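Transferrin binding protein B (Actinobacillus suis, PDB 3PQU) probably binds host transferrin at the bacterial surface as a lipoprotein of the outer membrane, as part of iron acquisition. Local coordinates at residues A[32-36]-A[37-41]; A[109-112]-A[113-116]; A[269-273]-A[274-278]; A[341-345]-A[346-350]. All coordinates share one frame; numbering follows the deposited sequence.

How the interactions relate
Interactions 1 and 3 touch, with centres 11 Å apart. The loop 32-41 lies against the hairpin 269-278, and Glu32 forms a salt bridge to Arg276. Interaction 1 is a surface turn of the N-lobe handle, with two backbone bonds and one bridging water. Interaction 3 is a regular barrel hairpin, partly buried, with four ladder bonds. Interaction 2, also partly buried, belongs to the same handle as interaction 1 but sits about 17 Å from it at the nearest atoms; it is a charged loop closed by backbone bonds and carrying a salt bridge. Interaction 4 lies apart, in the C-lobe handle. It is also a hairpin, but a surface one whose longer turn is gathered by an aspartate.

Interaction 1. Residues A[32-36]-A[37-41]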
loop_
_atom_site.group_PDB
_atom_site.type_symbol
_atom_site.label_atom_id
_atom_site.label_comp_id
_atom_site.label_asym_id
_atom_site.label_seq_id
_atom_site.Cartn_x
_atom_site.Cartn_y
_atom_site.Cartn_z
ATOM N N GLU A 32 -8.413 11.510 -10.216
ATOM C CA GLU A 32 -7.363 12.226 -9.500
ATOM C C GLU A 32 -6.071 12.265 -10.303
ATOM O O GLU A 32 -5.655 11.260 -10.877
ATOM C CB GLU A 32 -7.080 11.542 -8.163
ATOM C CG GLU A 32 -7.720 12.191 -6.956
ATOM C CD GLU A 32 -7.575 11.338 -5.715
ATOM O OE1 GLU A 32 -6.990 10.238 -5.822
ATOM O OE2 GLU A 32 -8.048 11.758 -4.638
ATOM N N GLU A 33 -5.434 13.429 -10.337
ATOM C CA GLU A 33 -4.092 13.544 -10.894
ATOM C C GLU A 33 -3.144 13.957 -9.772
ATOM O O GLU A 33 -3.128 15.111 -9.348
ATOM C CB GLU A 33 -4.055 14.566 -12.030
ATOM C CG GLU A 33 -2.886 14.395 -12.989
ATOM C CD GLU A 33 -3.176 13.396 -14.096
ATOM O OE1 GLU A 33 -3.674 13.820 -15.161
ATOM O OE2 GLU A 33 -2.905 12.192 -13.904
ATOM N N LEU A 34 -2.368 13.004 -9.275
ATOM C CA LEU A 34 -1.524 13.262 -8.115
ATOM C C LEU A 34 -0.128 13.696 -8.514
ATOM O O LEU A 34 0.444 13.156 -9.465
ATOM C CB LEU A 34 -1.420 12.011 -7.240
ATOM C CG LEU A 34 -2.743 11.424 -6.735
ATOM C CD1 LEU A 34 -2.496 10.098 -6.045
ATOM C CD2 LEU A 34 -3.471 12.391 -5.801
ATOM N N ASP A 35 0.421 14.665 -7.785
ATOM C CA ASP A 35 1.860 14.907 -7.822
ATOM C C ASP A 35 2.587 13.617 -7.481
ATOM O O ASP A 35 2.112 12.819 -6.665
ATOM C CB ASP A 35 2.259 15.987 -6.816
ATOM C CG ASP A 35 1.929 17.384 -7.303
ATOM O OD1 ASP A 35 1.517 17.523 -8.475
ATOM O OD2 ASP A 35 2.086 18.342 -6.515
ATOM N N LYS A 36 3.741 13.410 -8.103
ATOM C CA LYS A 36 4.511 12.186 -7.894
ATOM C C LYS A 36 4.702 11.825 -6.423
ATOM O O LYS A 36 4.478 10.685 -6.047
ATOM C CB LYS A 36 5.870 12.272 -8.594
ATOM C CG LYS A 36 5.760 12.477 -10.091
ATOM C CD LYS A 36 7.126 12.593 -10.739
ATOM C CE LYS A 36 7.003 12.863 -12.231
ATOM N NZ LYS A 36 8.301 12.682 -12.939
ATOM N N LEU A 37 5.110 12.790 -5.597
ATOM C CA LEU A 37 5.352 12.531 -4.179
ATOM C C LEU A 37 4.100 12.086 -3.454
ATOM O O LEU A 37 4.183 11.556 -2.357
ATOM C CB LEU A 37 5.878 13.773 -3.475
ATOM C CG LEU A 37 7.366 14.046 -3.589
ATOM C CD1 LEU A 37 7.640 15.395 -2.963
ATOM C CD2 LEU A 37 8.168 12.940 -2.926
ATOM N N MET A 38 2.937 12.316 -4.053
ATOM C CA MET A 38 1.699 11.974 -3.379
ATOM C C MET A 38 1.150 10.612 -3.822
ATOM O O MET A 38 0.131 10.162 -3.306
ATOM C CB MET A 38 0.667 13.101 -3.550
ATOM C CG MET A 38 1.201 14.470 -3.092
ATOM S SD MET A 38 1.732 14.492 -1.350
ATOM C CE MET A 38 0.131 14.504 -0.590
ATOM N N GLU A 39 1.829 9.949 -4.759
ATOM C CA GLU A 39 1.403 8.614 -5.217
ATOM C C GLU A 39 1.639 7.580 -4.112
ATOM O O GLU A 39 2.646 7.640 -3.425
ATOM C CB GLU A 39 2.175 8.185 -6.480
ATOM C CG GLU A 39 1.771 8.905 -7.772
ATOM C CD GLU A 39 0.411 8.468 -8.302
ATOM O OE1 GLU A 39 -0.103 9.137 -9.224
ATOM O OE2 GLU A 39 -0.141 7.457 -7.805
ATOM N N PRO A 40 0.719 6.615 -3.951
ATOM C CA PRO A 40 0.861 5.641 -2.869
ATOM C C PRO A 40 1.843 4.524 -3.217
ATOM O O PRO A 40 1.895 4.088 -4.366
ATOM C CB PRO A 40 -0.551 5.079 -2.734
ATOM C CG PRO A 40 -1.136 5.253 -4.118
ATOM C CD PRO A 40 -0.617 6.558 -4.579
ATOM N N THR A 41 2.625 4.080 -2.236
ATOM C CA THR A 41 3.517 2.936 -2.440
ATOM C C THR A 41 3.596 2.124 -1.156
ATOM O O THR A 41 3.215 2.608 -0.087
ATOM C CB THR A 41 4.956 3.371 -2.823
ATOM O OG1 THR A 41 5.447 4.269 -1.828
ATOM C CG2 THR A 41 4.974 4.066 -4.191
HETATM O O HOH W 1 -2.771 9.671 -10.041
#
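Glu39 folds back across the turn and sets its carboxylate against Leu34. Its OE1 comes within 3.7 Å of Leu34 CB. The chain is bent at chi2 (-72°), and this bend carries the carboxylate back toward Leu34. Glu39 OE1 takes a hydrogen bond from a water at 2.8 Å. The same water has weak links to Glu32 O and Leu34 N, tying the glutamate loosely to the incoming chain. Backbone bonds close the turn. Met38 N donates to Asp35 O at 2.8 Å, and Glu39 N donates to Lys36 O at 3.0 Å. These i to i+3 bonds fit the short 3-10 segment that ends at Met38. The apolar contacts are thin: Leu34 CB lies 4.4 Å from Met38 CB, and Leu34 CD1 lies 4.3 Å from Pro40 CD. The loop precedes strand 43-47 of the N-lobe handle. Met38 and Leu34 touch Arg276 of the neighbouring barrel, which pairs with Glu32 OE2 in a salt bridge. Leu37 O accepts from Lys310, and Pro40 O from Lys367. With backbone amides used inside the turn and a carboxylate bonded to a water only weakly linked to the backbone, the contact is mainly polar, as suits the surface.

Interaction 2. Residues A[109-112]-A[113-116]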
loop_
_atom_site.group_PDB
_atom_site.type_symbol
_atom_site.label_atom_id
_atom_site.label_comp_id
_atom_site.label_asym_id
_atom_site.label_seq_id
_atom_site.Cartn_x
_atom_site.Cartn_y
_atom_site.Cartn_z
ATOM N N GLY A 109 16.949 -3.533 17.861
ATOM C CA GLY A 109 16.738 -3.889 19.252
ATOM C C GLY A 109 17.912 -3.706 20.197
ATOM O O GLY A 109 17.845 -4.168 21.323
ATOM N N LYS A 110 18.965 -3.010 19.777
ATOM C CA LYS A 110 20.176 -2.927 20.608
ATOM C C LYS A 110 20.185 -1.782 21.620
ATOM O O LYS A 110 21.075 -1.711 22.472
ATOM C CB LYS A 110 21.425 -2.878 19.727
ATOM C CG LYS A 110 21.674 -4.179 18.963
ATOM C CD LYS A 110 22.896 -4.088 18.052
ATOM C CE LYS A 110 23.071 -5.389 17.267
ATOM N NZ LYS A 110 24.201 -5.330 16.313
ATOM N N GLN A 111 19.202 -0.889 21.517
ATOM C CA GLN A 111 18.983 0.183 22.498
ATOM C C GLN A 111 17.485 0.387 22.646
ATOM O O GLN A 111 16.703 -0.033 21.782
ATOM C CB GLN A 111 19.605 1.504 22.037
ATOM C CG GLN A 111 21.102 1.515 21.929
ATOM C CD GLN A 111 21.775 1.338 23.276
ATOM O OE1 GLN A 111 21.307 1.856 24.293
ATOM N NE2 GLN A 111 22.883 0.606 23.290
ATOM N N GLU A 112 17.068 1.041 23.720
ATOM C CA GLU A 112 15.633 1.273 23.913
ATOM C C GLU A 112 14.965 1.912 22.696
ATOM O O GLU A 112 13.893 1.484 22.272
ATOM C CB GLU A 112 15.375 2.108 25.160
ATOM C CG GLU A 112 15.709 1.375 26.439
ATOM C CD GLU A 112 14.934 0.071 26.569
ATOM O OE1 GLU A 112 15.490 -0.890 27.136
ATOM O OE2 GLU A 112 13.778 0.008 26.092
ATOM N N ASP A 113 15.595 2.932 22.128
ATOM C CA ASP A 113 15.007 3.616 20.969
ATOM C C ASP A 113 14.988 2.771 19.683
ATOM O O ASP A 113 14.376 3.154 18.687
ATOM C CB ASP A 113 15.707 4.954 20.696
ATOM C CG ASP A 113 17.133 4.777 20.195
ATOM O OD1 ASP A 113 17.809 3.822 20.648
ATOM O OD2 ASP A 113 17.584 5.616 19.374
ATOM N N LYS A 114 15.650 1.621 19.705
ATOM C CA LYS A 114 15.615 0.722 18.550
ATOM C C LYS A 114 14.802 -0.548 18.827
ATOM O O LYS A 114 14.870 -1.527 18.071
ATOM C CB LYS A 114 17.033 0.420 18.042
ATOM C CG LYS A 114 17.823 1.696 17.731
ATOM C CD LYS A 114 19.125 1.429 16.988
ATOM C CE LYS A 114 20.203 0.928 17.944
ATOM N NZ LYS A 114 21.365 0.395 17.191
ATOM N N LYS A 115 14.033 -0.526 19.917
ATOM C CA LYS A 115 13.075 -1.606 20.199
ATOM C C LYS A 115 11.703 -1.094 19.792
ATOM O O LYS A 115 11.084 -0.294 20.497
ATOM C CB LYS A 115 13.084 -1.991 21.687
ATOM C CG LYS A 115 14.402 -2.546 22.179
ATOM C CD LYS A 115 14.400 -2.758 23.702
ATOM C CE LYS A 115 15.736 -3.348 24.159
ATOM N NZ LYS A 115 15.810 -3.504 25.636
ATOM N N ARG A 116 11.254 -1.513 18.622
ATOM C CA ARG A 116 10.049 -0.942 18.036
ATOM C C ARG A 116 9.146 -2.084 17.603
ATOM O O ARG A 116 9.343 -2.692 16.555
ATOM C CB ARG A 116 10.407 -0.063 16.840
ATOM C CG ARG A 116 11.427 1.043 17.149
ATOM C CD ARG A 116 11.606 1.917 15.925
ATOM N NE ARG A 116 12.548 3.015 16.139
ATOM C CZ ARG A 116 12.736 4.003 15.274
ATOM N NH1 ARG A 116 12.037 4.029 14.138
ATOM N NH2 ARG A 116 13.626 4.955 15.541
#
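Glu112 and Lys115 form the salt bridge of this loop, with Lys115 NZ 3.0 Å from Glu112 OE1. The ammonium meets the oxygen from above the carboxylate plane, 47° out of it. Lys115 is extended beyond CG, while Glu112 bends at chi2 (-57°), and the two side chains cross at a slant. The lysine stem also runs past backbone oxygens, with its CE 3.6 Å from Gly109 O. Other charged groups reach outside the loop. Asp113 OD2 pairs with Arg211, Lys114 NZ with Asp108, and the Arg116 guanidinium with Asp177.

Backbone bonds form a second group. Lys114 N donates to Gln111 O at 2.9 Å, and Lys115 N donates to Glu112 O at 3.1 Å. These successive i to i+3 bonds wind the chain into a 3-10-like turn around Glu112 and Asp113. The turn lies in the N-lobe handle, in the connection between strands 103-105 and 121-128, two neighbours in the antiparallel sheet. Gly109 N closes the loop by donating to Lys114 O at 2.9 Å, and Gly109 CA makes a CH-O contact with the same oxygen. Gly109 starts the loop with a positive phi (68°), which favours glycine.

Side chain to backbone bonding adds one link. Arg116 NE donates to Asp113 O at 3.1 Å, almost straight, and the oxygen lies in the guanidinium plane.

Van der Waals contacts are few. Asp113 OD1 lies 3.2 Å from Gln111 CB, and Gln111 CG meets Lys114 CE at 4.1 Å, where the two stems pass over each other.

Interaction 3. Residues A[269-273]-A[274-278]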
loop_
_atom_site.group_PDB
_atom_site.type_symbol
_atom_site.label_atom_id
_atom_site.label_comp_id
_atom_site.label_asym_id
_atom_site.label_seq_id
_atom_site.Cartn_x
_atom_site.Cartn_y
_atom_site.Cartn_z
ATOM N N ASP A 269 -6.033 14.062 5.194
ATOM C CA ASP A 269 -7.326 13.514 4.811
ATOM C C ASP A 269 -7.138 12.108 4.250
ATOM O O ASP A 269 -6.168 11.836 3.533
ATOM C CB ASP A 269 -8.005 14.387 3.744
ATOM C CG ASP A 269 -8.318 15.791 4.247
ATOM O OD1 ASP A 269 -8.872 15.924 5.357
ATOM O OD2 ASP A 269 -8.006 16.763 3.526
ATOM N N ILE A 270 -8.101 11.240 4.536
ATOM C CA ILE A 270 -8.009 9.824 4.197
ATOM C C ILE A 270 -8.753 9.496 2.910
ATOM O O ILE A 270 -9.946 9.783 2.787
ATOM C CB ILE A 270 -8.589 8.941 5.334
ATOM C CG1 ILE A 270 -7.741 9.064 6.604
ATOM C CG2 ILE A 270 -8.680 7.486 4.901
ATOM C CD1 ILE A 270 -8.426 8.500 7.859
ATOM N N THR A 271 -8.052 8.885 1.959
ATOM C CA THR A 271 -8.672 8.369 0.736
ATOM C C THR A 271 -8.236 6.921 0.570
ATOM O O THR A 271 -7.046 6.622 0.666
ATOM C CB THR A 271 -8.221 9.144 -0.523
ATOM O OG1 THR A 271 -8.499 10.540 -0.370
ATOM C CG2 THR A 271 -8.944 8.627 -1.763
ATOM N N GLY A 272 -9.181 6.019 0.313
ATOM C CA GLY A 272 -8.857 4.608 0.276
ATOM C C GLY A 272 -8.205 4.241 1.607
ATOM O O GLY A 272 -8.708 4.629 2.667
ATOM N N ASN A 273 -7.089 3.511 1.573
ATOM C CA ASN A 273 -6.336 3.250 2.813
ATOM C C ASN A 273 -5.124 4.173 2.968
ATOM O O ASN A 273 -4.196 3.879 3.724
ATOM C CB ASN A 273 -5.918 1.782 2.943
ATOM C CG ASN A 273 -5.111 1.284 1.734
ATOM O OD1 ASN A 273 -4.364 2.034 1.124
ATOM N ND2 ASN A 273 -5.283 0.015 1.380
ATOM N N ARG A 274 -5.140 5.295 2.257
ATOM C CA ARG A 274 -4.021 6.243 2.296
ATOM C C ARG A 274 -4.453 7.557 2.911
ATOM O O ARG A 274 -5.645 7.814 3.076
ATOM C CB ARG A 274 -3.511 6.490 0.875
ATOM C CG ARG A 274 -3.072 5.205 0.158
ATOM C CD ARG A 274 -1.973 4.460 0.916
ATOM N NE ARG A 274 -0.646 5.092 0.790
ATOM C CZ ARG A 274 0.503 4.506 1.122
ATOM N NH1 ARG A 274 0.506 3.263 1.595
ATOM N NH2 ARG A 274 1.660 5.162 0.993
ATOM N N PHE A 275 -3.485 8.398 3.243
ATOM C CA PHE A 275 -3.799 9.745 3.678
ATOM C C PHE A 275 -2.812 10.740 3.084
ATOM O O PHE A 275 -1.675 10.390 2.777
ATOM C CB PHE A 275 -3.862 9.835 5.227
ATOM C CG PHE A 275 -2.690 9.194 5.920
ATOM C CD1 PHE A 275 -1.535 9.915 6.182
ATOM C CD2 PHE A 275 -2.746 7.865 6.309
ATOM C CE1 PHE A 275 -0.454 9.313 6.816
ATOM C CE2 PHE A 275 -1.669 7.251 6.953
ATOM C CZ PHE A 275 -0.521 7.979 7.194
ATOM N N ARG A 276 -3.268 11.975 2.907
ATOM C CA ARG A 276 -2.474 13.017 2.263
ATOM C C ARG A 276 -2.688 14.293 3.027
ATOM O O ARG A 276 -3.838 14.637 3.312
ATOM C CB ARG A 276 -2.948 13.247 0.827
ATOM C CG ARG A 276 -2.976 12.021 -0.071
ATOM C CD ARG A 276 -3.672 12.312 -1.422
ATOM N NE ARG A 276 -4.047 11.071 -2.106
ATOM C CZ ARG A 276 -5.126 10.936 -2.864
ATOM N NH1 ARG A 276 -5.935 11.966 -3.038
ATOM N NH2 ARG A 276 -5.396 9.772 -3.446
ATOM N N GLY A 277 -1.603 15.011 3.340
ATOM C CA GLY A 277 -1.728 16.288 4.030
ATOM C C GLY A 277 -0.446 17.092 4.154
ATOM O O GLY A 277 0.369 17.176 3.226
ATOM N N LYS A 278 -0.263 17.674 5.329
ATOM C CA LYS A 278 0.800 18.642 5.554
ATOM C C LYS A 278 1.427 18.409 6.905
ATOM O O LYS A 278 0.783 17.880 7.807
ATOM C CB LYS A 278 0.203 20.056 5.576
ATOM C CG LYS A 278 -0.667 20.416 4.364
ATOM C CD LYS A 278 -1.295 21.794 4.582
ATOM C CE LYS A 278 -2.171 22.196 3.400
ATOM N NZ LYS A 278 -1.402 22.167 2.133
HETATM O O HOH W 2 -5.276 16.632 1.984
HETATM O O HOH W 3 -1.750 1.593 2.677
#
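Arg276 extends its side chain past Thr271, so that Thr271 OG1 lies over one face of the guanidinium, toward its rim. The distance from Thr271 OG1 to Arg276 NH1 is 4.0 Å, so this is packing. The strong partner of the guanidinium is Glu32, in a salt bridge from the handle loop. On the other face of the sheet Ile270 CG1 meets Phe275 CB at 4.2 Å. Phe275 also stacks edge-to-face on Phe299 of the next strand.

The strands run antiparallel and are joined by a type II' turn from Thr271 to Arg274. Gly272 holds a positive phi (56°) at its second position. Asp269 and Arg276 form one hydrogen-bonded pair: Asp269 N donates to Arg276 O at 2.9 Å, and Arg276 N returns a bond to Asp269 O at 3.0 Å. Thr271 and Arg274 form the other, with Arg274 N to Thr271 O at 2.8 Å and Thr271 N to Arg274 O at 2.9 Å. Ile270 and Phe275 are the non-hydrogen-bonded pair between them. This is a hairpin with a two-residue loop in the N-lobe barrel.

Bends at chi2 and chi3 lead Arg274 back past Asn273, whose OD1 lies 3.4 Å from Arg274 CD. A water accepts from Arg274 NH1 at 3.0 Å and donates weakly to Asn273 OD1. Arg274 pairs with Glu296, and Asn273 ND2 donates to Ser161 O and Asn354 O. A second water joins Asp269 OD2 to Arg276 O, while Asp269 OD1 forms a salt bridge with Lys241. The ladder therefore holds the backbone, while the two arginines carry their charge to acidic groups beyond the hairpin.

Interaction 4. Residues A[341-345]-A[346-350]; sequences KIDLT and QFNAK
Asp343 holds its CG opposite the backbone N (chi1 -174°), and this swings the carboxylate in over the turn toward Gln346. There Asp343 OD2 accepts from Gln346 N at 2.9 Å. Asp343 OD2 also takes Thr345 N at 2.6 Å and Thr345 OG1 at 3.1 Å. The two backbone donors come on its anti side and the hydroxyl on its syn side. Three donors thus grip one oxygen, which would favour the charged form of the aspartate. Phe347 sets its CG beside its own N (chi1 -57°), and its ring lies over the Leu344 carbonyl. Phe347 CZ is 3.6 Å from Leu344 O.

The bond from Thr345 N makes an Asx turn, which starts the loop of a beta hairpin between strands 333-343 and 349-351 in the C-lobe handle. Phe347 takes a positive phi (48°) as the chain turns back, and its N makes a weak bond to Asp343 O.

A bond from Asp343 N to Asn348 O, at 2.7 Å, leads from the turn into a short two-pair ladder. Lys341 and Lys350 are a hydrogen-bonded pair, with Lys350 N to Lys341 O at 2.8 Å and a matching bond back. Ile342 and Ala349, the next pair toward the turn, are non-hydrogen-bonded, and Ile342 CG1 touches Ala349 CB at 4.0 Å. Both also pack on His550 of the C-lobe barrel. Phe347 rests on Leu446 and Ser448. Asn348 OD1 lies 3.4 Å from Asp343 CB, buried without a polar partner in the model.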
loop_
_atom_site.group_PDB
_atom_site.type_symbol
_atom_site.label_atom_id
_atom_site.label_comp_id
_atom_site.label_asym_id
_atom_site.label_seq_id
_atom_site.Cartn_x
_atom_site.Cartn_y
_atom_site.Cartn_z
ATOM N N LYS A 341 -6.844 -12.554 -5.823
ATOM C CA LYS A 341 -6.345 -13.318 -6.949
ATOM C C LYS A 341 -6.717 -14.774 -6.703
ATOM O O LYS A 341 -6.447 -15.323 -5.630
ATOM C CB LYS A 341 -4.826 -13.175 -7.068
ATOM C CG LYS A 341 -4.227 -13.809 -8.323
ATOM C CD LYS A 341 -2.712 -13.605 -8.392
ATOM C CE LYS A 341 -1.995 -14.242 -7.202
ATOM N NZ LYS A 341 -0.506 -14.121 -7.290
ATOM N N ILE A 342 -7.361 -15.390 -7.689
ATOM C CA ILE A 342 -7.679 -16.808 -7.619
ATOM C C ILE A 342 -6.816 -17.610 -8.576
ATOM O O ILE A 342 -6.815 -17.362 -9.785
ATOM C CB ILE A 342 -9.145 -17.069 -7.962
ATOM C CG1 ILE A 342 -10.045 -16.547 -6.845
ATOM C CG2 ILE A 342 -9.382 -18.563 -8.185
ATOM C CD1 ILE A 342 -11.510 -16.823 -7.074
ATOM N N ASP A 343 -6.100 -18.594 -8.039
ATOM C CA ASP A 343 -5.218 -19.404 -8.870
ATOM C C ASP A 343 -5.992 -20.457 -9.651
ATOM O O ASP A 343 -6.812 -21.183 -9.089
ATOM C CB ASP A 343 -4.117 -20.074 -8.050
ATOM C CG ASP A 343 -3.114 -20.809 -8.929
ATOM O OD1 ASP A 343 -1.996 -20.285 -9.128
ATOM O OD2 ASP A 343 -3.455 -21.896 -9.446
ATOM N N LEU A 344 -5.715 -20.552 -10.945
ATOM C CA LEU A 344 -6.485 -21.441 -11.809
ATOM C C LEU A 344 -5.948 -22.876 -11.872
ATOM O O LEU A 344 -6.355 -23.663 -12.734
ATOM C CB LEU A 344 -6.616 -20.847 -13.215
ATOM C CG LEU A 344 -7.524 -19.622 -13.320
ATOM C CD1 LEU A 344 -7.704 -19.204 -14.772
ATOM C CD2 LEU A 344 -8.866 -19.912 -12.665
ATOM N N THR A 345 -5.047 -23.214 -10.954
ATOM C CA THR A 345 -4.504 -24.569 -10.889
ATOM C C THR A 345 -4.742 -25.173 -9.513
ATOM O O THR A 345 -4.917 -26.382 -9.372
ATOM C CB THR A 345 -2.998 -24.599 -11.190
ATOM O OG1 THR A 345 -2.646 -23.470 -11.998
ATOM C CG2 THR A 345 -2.626 -25.887 -11.918
ATOM N N GLN A 346 -4.743 -24.320 -8.496
ATOM C CA GLN A 346 -5.028 -24.759 -7.140
ATOM C C GLN A 346 -6.445 -24.352 -6.764
ATOM O O GLN A 346 -6.988 -24.808 -5.755
ATOM C CB GLN A 346 -4.018 -24.164 -6.152
ATOM C CG GLN A 346 -2.737 -24.977 -5.996
ATOM C CD GLN A 346 -1.894 -25.008 -7.259
ATOM O OE1 GLN A 346 -1.842 -24.034 -8.010
ATOM N NE2 GLN A 346 -1.220 -26.130 -7.493
ATOM N N PHE A 347 -7.036 -23.495 -7.596
ATOM C CA PHE A 347 -8.355 -22.923 -7.327
ATOM C C PHE A 347 -8.447 -22.376 -5.898
ATOM O O PHE A 347 -9.479 -22.494 -5.240
ATOM C CB PHE A 347 -9.457 -23.949 -7.626
ATOM C CG PHE A 347 -9.413 -24.473 -9.031
ATOM C CD1 PHE A 347 -10.108 -23.835 -10.048
ATOM C CD2 PHE A 347 -8.652 -25.588 -9.345
ATOM C CE1 PHE A 347 -10.056 -24.309 -11.347
ATOM C CE2 PHE A 347 -8.597 -26.067 -10.644
ATOM C CZ PHE A 347 -9.300 -25.428 -11.646
ATOM N N ASN A 348 -7.348 -21.778 -5.434
ATOM C CA ASN A 348 -7.310 -21.076 -4.155
ATOM C C ASN A 348 -7.078 -19.571 -4.351
ATOM O O ASN A 348 -6.636 -19.136 -5.417
ATOM C CB ASN A 348 -6.236 -21.671 -3.240
ATOM C CG ASN A 348 -4.842 -21.583 -3.840
ATOM O OD1 ASN A 348 -4.621 -20.886 -4.829
ATOM N ND2 ASN A 348 -3.895 -22.294 -3.241
ATOM N N ALA A 349 -7.380 -18.788 -3.319
ATOM C CA ALA A 349 -7.338 -17.330 -3.412
ATOM C C ALA A 349 -6.248 -16.721 -2.535
ATOM O O ALA A 349 -5.857 -17.289 -1.520
ATOM C CB ALA A 349 -8.695 -16.733 -3.050
ATOM N N LYS A 350 -5.774 -15.552 -2.940
ATOM C CA LYS A 350 -4.752 -14.826 -2.192
ATOM C C LYS A 350 -5.043 -13.329 -2.279
ATOM O O LYS A 350 -5.639 -12.869 -3.254
ATOM C CB LYS A 350 -3.359 -15.124 -2.767
ATOM C CG LYS A 350 -3.057 -16.609 -2.941
ATOM C CD LYS A 350 -1.692 -16.841 -3.581
ATOM C CE LYS A 350 -1.369 -18.329 -3.675
ATOM N NZ LYS A 350 -1.368 -18.990 -2.337
#